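Tail fiber protein (Acinetobacter phage AM24, PDB 5W5P) probably recognises, and may degrade, the capsular polysaccharide of its Acinetobacter baumannii host as a trimeric tailspike at the phage tail. Local coordinates at residues A[475-489]-A[611-623]. Residues are numbered along the deposited sequence; the frame is centred on the assembly and turned at random.
Sequences EIDTNLISNLASQSS and NSGASVAGQIYPT
Tyr621 lies beside Asp477, its ring pointing the same way as the carboxylate, with CZ of Tyr621 3.5 Å from CB of Asp477 and the two planes 24° apart. With Gln619 and Ile620 it buries the most surface of the 611-623 segment, and the three share partners along 476-484. The first torsion of Tyr621 (chi1 66°), with CG between the backbone N and the carbonyl carbon, brings the ring alongside Asp477 and toward the start of the helical turn, where CD1 of Leu480 meets it obliquely, 3.8 Å from Tyr621 CE1. One water donates to both Asp477 OD2 and Tyr621 OH, while Asp477 OD1 closes an Asx turn onto Asn479 N and is also bonded by Thr576. Beneath these side chains, Asp477 N binds Tyr621 O at 3.2 Å in an antiparallel hydrogen-bonded pair. The pairing continues to the C-terminus, where Thr623 N donates to Glu475 O over 2.8 Å, nearly straight at 173°.

Gln619 turns its aliphatic part to the helical turn: its CB lies 3.7 Å from Ile481 CG1. A bend at chi2 folds the amide back, and NE2 bonds Ala617 O within its own loop. CD1 of Ile620 reaches Thr478 CG2 at 3.7 Å and Ile476 CD1 at 3.8 Å. A water between these residues donates to Asp477 O and Gln619 O and accepts from Ile481 N. Farther along, another water accepts from Gln619 N and donates to Ser489 O.

Arg438 of a second subunit packs on Leu480 and Tyr621. The C-terminal tail is thus zipped as a short strand onto 470-477 by direct backbone bonds, whereas on the N-terminal side of Tyr621 apolar contacts and bridging water take over, consistent with a join that stays partly hydrated where the two segments are no longer paired as strands.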
loop_
_atom_site.group_PDB
_atom_site.type_symbol
_atom_site.label_atom_id
_atom_site.label_comp_id
_atom_site.label_asym_id
_atom_site.label_seq_id
_atom_site.Cartn_x
_atom_site.Cartn_y
_atom_site.Cartn_z
ATOM N N GLU A 475 -8.886 21.389 -38.083
ATOM C CA GLU A 475 -7.867 20.694 -38.858
ATOM C C GLU A 475 -7.477 19.427 -38.113
ATOM O O GLU A 475 -7.051 19.489 -36.956
ATOM C CB GLU A 475 -6.655 21.596 -39.086
ATOM C CG GLU A 475 -5.494 20.909 -39.783
ATOM C CD GLU A 475 -4.272 21.798 -39.880
ATOM O OE1 GLU A 475 -3.293 21.552 -39.145
ATOM O OE2 GLU A 475 -4.289 22.746 -40.690
ATOM N N ILE A 476 -7.638 18.286 -38.767
ATOM C CA ILE A 476 -7.228 17.006 -38.214
ATOM C C ILE A 476 -6.101 16.456 -39.076
ATOM O O ILE A 476 -5.928 16.839 -40.237
ATOM C CB ILE A 476 -8.399 16.007 -38.129
ATOM C CG1 ILE A 476 -8.867 15.611 -39.529
ATOM C CG2 ILE A 476 -9.552 16.599 -37.321
ATOM C CD1 ILE A 476 -10.073 14.702 -39.531
ATOM N N ASP A 477 -5.319 15.546 -38.497
ATOM C CA ASP A 477 -4.177 14.963 -39.188
ATOM C C ASP A 477 -4.244 13.444 -39.133
ATOM O O ASP A 477 -4.689 12.864 -38.138
ATOM C CB ASP A 477 -2.852 15.448 -38.588
ATOM C CG ASP A 477 -1.730 15.487 -39.609
ATOM O OD1 ASP A 477 -1.742 14.663 -40.548
ATOM O OD2 ASP A 477 -0.837 16.350 -39.475
ATOM N N THR A 478 -3.796 12.808 -40.215
ATOM C CA THR A 478 -3.771 11.355 -40.327
ATOM C C THR A 478 -2.352 10.803 -40.406
ATOM O O THR A 478 -2.177 9.600 -40.633
ATOM C CB THR A 478 -4.567 10.904 -41.557
ATOM O OG1 THR A 478 -3.889 11.322 -42.750
ATOM C CG2 THR A 478 -5.965 11.504 -41.541
ATOM N N ASN A 479 -1.339 11.653 -40.215
ATOM C CA ASN A 479 0.041 11.241 -40.450
ATOM C C ASN A 479 0.466 10.120 -39.507
ATOM O O ASN A 479 1.252 9.246 -39.887
ATOM C CB ASN A 479 0.976 12.443 -40.313
ATOM C CG ASN A 479 1.039 12.982 -38.891
ATOM O OD1 ASN A 479 0.014 13.136 -38.227
ATOM N ND2 ASN A 479 2.248 13.267 -38.415
ATOM N N LEU A 480 -0.038 10.129 -38.274
ATOM C CA LEU A 480 0.310 9.070 -37.334
ATOM C C LEU A 480 -0.483 7.793 -37.595
ATOM O O LEU A 480 0.004 6.700 -37.289
ATOM C CB LEU A 480 0.104 9.562 -35.901
ATOM C CG LEU A 480 0.956 10.795 -35.587
ATOM C CD1 LEU A 480 0.790 11.232 -34.153
ATOM C CD2 LEU A 480 2.426 10.541 -35.904
ATOM N N ILE A 481 -1.687 7.906 -38.163
ATOM C CA ILE A 481 -2.404 6.718 -38.622
ATOM C C ILE A 481 -1.600 6.006 -39.700
ATOM O O ILE A 481 -1.416 4.783 -39.658
ATOM C CB ILE A 481 -3.808 7.091 -39.128
ATOM C CG1 ILE A 481 -4.633 7.739 -38.018
ATOM C CG2 ILE A 481 -4.524 5.860 -39.655
ATOM C CD1 ILE A 481 -6.042 8.100 -38.461
ATOM N N SER A 482 -1.111 6.764 -40.688
ATOM C CA SER A 482 -0.284 6.185 -41.742
ATOM C C SER A 482 1.020 5.606 -41.209
ATOM O O SER A 482 1.585 4.704 -41.838
ATOM C CB SER A 482 0.021 7.236 -42.810
ATOM O OG SER A 482 -1.173 7.758 -43.365
ATOM N N ASN A 483 1.505 6.095 -40.065
ATOM C CA ASN A 483 2.765 5.613 -39.514
ATOM C C ASN A 483 2.645 4.225 -38.895
ATOM O O ASN A 483 3.664 3.547 -38.736
ATOM C CB ASN A 483 3.291 6.601 -38.473
ATOM C CG ASN A 483 4.309 7.564 -39.047
ATOM O OD1 ASN A 483 5.455 7.613 -38.594
ATOM N ND2 ASN A 483 3.902 8.328 -40.058
ATOM N N LEU A 484 1.435 3.789 -38.542
ATOM C CA LEU A 484 1.254 2.471 -37.947
ATOM C C LEU A 484 1.709 1.378 -38.907
ATOM O O LEU A 484 1.565 1.491 -40.128
ATOM C CB LEU A 484 -0.210 2.252 -37.564
ATOM C CG LEU A 484 -0.787 3.277 -36.589
ATOM C CD1 LEU A 484 -2.241 2.961 -36.272
ATOM C CD2 LEU A 484 0.046 3.326 -35.323
ATOM N N ALA A 485 2.262 0.305 -38.341
ATOM C CA ALA A 485 2.849 -0.744 -39.170
ATOM C C ALA A 485 1.773 -1.586 -39.847
ATOM O O ALA A 485 1.863 -1.875 -41.044
ATOM C CB ALA A 485 3.772 -1.624 -38.327
ATOM N N SER A 486 0.744 -1.980 -39.102
ATOM C CA SER A 486 -0.267 -2.902 -39.602
ATOM C C SER A 486 -1.422 -2.155 -40.251
ATOM O O SER A 486 -1.881 -1.126 -39.743
ATOM C CB SER A 486 -0.795 -3.788 -38.473
ATOM O OG SER A 486 0.014 -4.942 -38.326
ATOM N N GLN A 487 -1.899 -2.692 -41.379
ATOM C CA GLN A 487 -3.050 -2.094 -42.050
ATOM C C GLN A 487 -4.294 -2.153 -41.174
ATOM O O GLN A 487 -5.071 -1.192 -41.127
ATOM C CB GLN A 487 -3.304 -2.791 -43.388
ATOM C CG GLN A 487 -2.390 -2.333 -44.516
ATOM C CD GLN A 487 -2.618 -3.108 -45.800
ATOM O OE1 GLN A 487 -3.226 -4.180 -45.792
ATOM N NE2 GLN A 487 -2.117 -2.578 -46.911
ATOM N N SER A 488 -4.492 -3.263 -40.459
ATOM C CA SER A 488 -5.709 -3.444 -39.677
ATOM C C SER A 488 -5.801 -2.505 -38.478
ATOM O O SER A 488 -6.890 -2.355 -37.918
ATOM C CB SER A 488 -5.815 -4.896 -39.208
ATOM O OG SER A 488 -4.618 -5.316 -38.577
ATOM N N SER A 489 -4.702 -1.865 -38.080
ATOM C CA SER A 489 -4.721 -0.951 -36.946
ATOM C C SER A 489 -5.116 0.473 -37.314
ATOM O O SER A 489 -5.351 1.281 -36.411
ATOM C CB SER A 489 -3.348 -0.910 -36.264
ATOM O OG SER A 489 -2.743 -2.185 -36.250
ATOM N N ASN A 611 -11.925 -1.677 -34.811
ATOM C CA ASN A 611 -11.840 -1.972 -36.240
ATOM C C ASN A 611 -11.559 -3.466 -36.382
ATOM O O ASN A 611 -11.808 -4.256 -35.467
ATOM C CB ASN A 611 -10.790 -1.082 -36.929
ATOM C CG ASN A 611 -9.409 -1.194 -36.299
ATOM O OD1 ASN A 611 -9.088 -2.182 -35.638
ATOM N ND2 ASN A 611 -8.581 -0.176 -36.514
ATOM N N SER A 612 -11.039 -3.866 -37.545
ATOM C CA SER A 612 -10.723 -5.267 -37.800
ATOM C C SER A 612 -9.436 -5.720 -37.128
ATOM O O SER A 612 -9.167 -6.926 -37.092
ATOM C CB SER A 612 -10.623 -5.519 -39.306
ATOM O OG SER A 612 -11.907 -5.579 -39.897
ATOM N N GLY A 613 -8.635 -4.791 -36.608
ATOM C CA GLY A 613 -7.395 -5.112 -35.945
ATOM C C GLY A 613 -7.491 -4.971 -34.438
ATOM O O GLY A 613 -8.573 -4.885 -33.853
ATOM N N ALA A 614 -6.319 -4.939 -33.807
ATOM C CA ALA A 614 -6.224 -4.852 -32.359
ATOM C C ALA A 614 -6.077 -3.420 -31.867
ATOM O O ALA A 614 -5.572 -3.205 -30.762
ATOM C CB ALA A 614 -5.058 -5.708 -31.854
ATOM N N SER A 615 -6.523 -2.441 -32.647
ATOM C CA SER A 615 -6.381 -1.048 -32.249
ATOM C C SER A 615 -7.294 -0.739 -31.067
ATOM O O SER A 615 -8.496 -1.023 -31.103
ATOM C CB SER A 615 -6.703 -0.123 -33.422
ATOM O OG SER A 615 -6.694 1.238 -33.018
ATOM N N VAL A 616 -6.719 -0.161 -30.014
ATOM C CA VAL A 616 -7.500 0.301 -28.877
ATOM C C VAL A 616 -7.624 1.820 -28.831
ATOM O O VAL A 616 -8.532 2.328 -28.153
ATOM C CB VAL A 616 -6.929 -0.233 -27.546
ATOM C CG1 VAL A 616 -7.237 -1.718 -27.401
ATOM C CG2 VAL A 616 -5.433 0.019 -27.465
ATOM N N ALA A 617 -6.761 2.557 -29.532
ATOM C CA ALA A 617 -6.849 4.014 -29.614
ATOM C C ALA A 617 -6.607 4.451 -31.056
ATOM O O ALA A 617 -5.475 4.383 -31.545
ATOM C CB ALA A 617 -5.847 4.681 -28.675
ATOM N N GLY A 618 -7.659 4.920 -31.727
ATOM C CA GLY A 618 -7.511 5.485 -33.055
ATOM C C GLY A 618 -6.593 6.693 -33.082
ATOM O O GLY A 618 -6.714 7.599 -32.253
ATOM N N GLN A 619 -5.674 6.729 -34.041
ATOM C CA GLN A 619 -4.623 7.735 -34.061
ATOM C C GLN A 619 -4.998 8.987 -34.862
ATOM O O GLN A 619 -4.112 9.783 -35.193
ATOM C CB GLN A 619 -3.326 7.122 -34.596
ATOM C CG GLN A 619 -2.656 6.158 -33.623
ATOM C CD GLN A 619 -2.548 6.718 -32.207
ATOM O OE1 GLN A 619 -1.692 7.560 -31.916
ATOM N NE2 GLN A 619 -3.418 6.248 -31.323
ATOM N N ILE A 620 -6.280 9.173 -35.190
ATOM C CA ILE A 620 -6.738 10.475 -35.668
ATOM C C ILE A 620 -6.740 11.452 -34.498
ATOM O O ILE A 620 -7.028 11.076 -33.352
ATOM C CB ILE A 620 -8.131 10.367 -36.316
ATOM C CG1 ILE A 620 -8.495 11.665 -37.043
ATOM C CG2 ILE A 620 -9.202 10.036 -35.280
ATOM C CD1 ILE A 620 -7.964 11.731 -38.460
ATOM N N TYR A 621 -6.399 12.711 -34.770
ATOM C CA TYR A 621 -6.291 13.698 -33.703
ATOM C C TYR A 621 -6.479 15.089 -34.287
ATOM O O TYR A 621 -6.165 15.309 -35.462
ATOM C CB TYR A 621 -4.934 13.599 -32.982
ATOM C CG TYR A 621 -3.740 13.963 -33.836
ATOM C CD1 TYR A 621 -3.147 13.022 -34.664
ATOM C CD2 TYR A 621 -3.202 15.245 -33.811
ATOM C CE1 TYR A 621 -2.052 13.343 -35.443
ATOM C CE2 TYR A 621 -2.109 15.579 -34.594
ATOM C CZ TYR A 621 -1.537 14.621 -35.407
ATOM O OH TYR A 621 -0.446 14.939 -36.185
ATOM N N PRO A 622 -6.981 16.042 -33.499
ATOM C CA PRO A 622 -7.097 17.423 -33.977
ATOM C C PRO A 622 -5.809 18.196 -33.748
ATOM O O PRO A 622 -5.114 18.018 -32.747
ATOM C CB PRO A 622 -8.239 17.980 -33.118
ATOM C CG PRO A 622 -8.097 17.244 -31.817
ATOM C CD PRO A 622 -7.511 15.885 -32.132
ATOM N N THR A 623 -5.489 19.068 -34.698
ATOM C CA THR A 623 -4.252 19.842 -34.638
ATOM C C THR A 623 -4.467 21.177 -33.940
ATOM O O THR A 623 -5.597 21.550 -33.629
ATOM C CB THR A 623 -3.680 20.103 -36.036
ATOM O OG1 THR A 623 -4.479 21.088 -36.701
ATOM C CG2 THR A 623 -3.673 18.825 -36.851
ATOM O OXT THR A 623 -3.514 21.907 -33.671
HETATM O O HOH W 1 -2.956 10.544 -37.295
HETATM O O HOH W 2 0.194 17.676 -37.151
HETATM O O HOH W 3 -4.155 -4.789 -35.665
HETATM O O HOH W 4 -9.163 -2.495 -39.338
HETATM O O HOH W 5 -4.626 2.480 -33.887
HETATM O O HOH W 6 -5.644 4.417 -35.826
#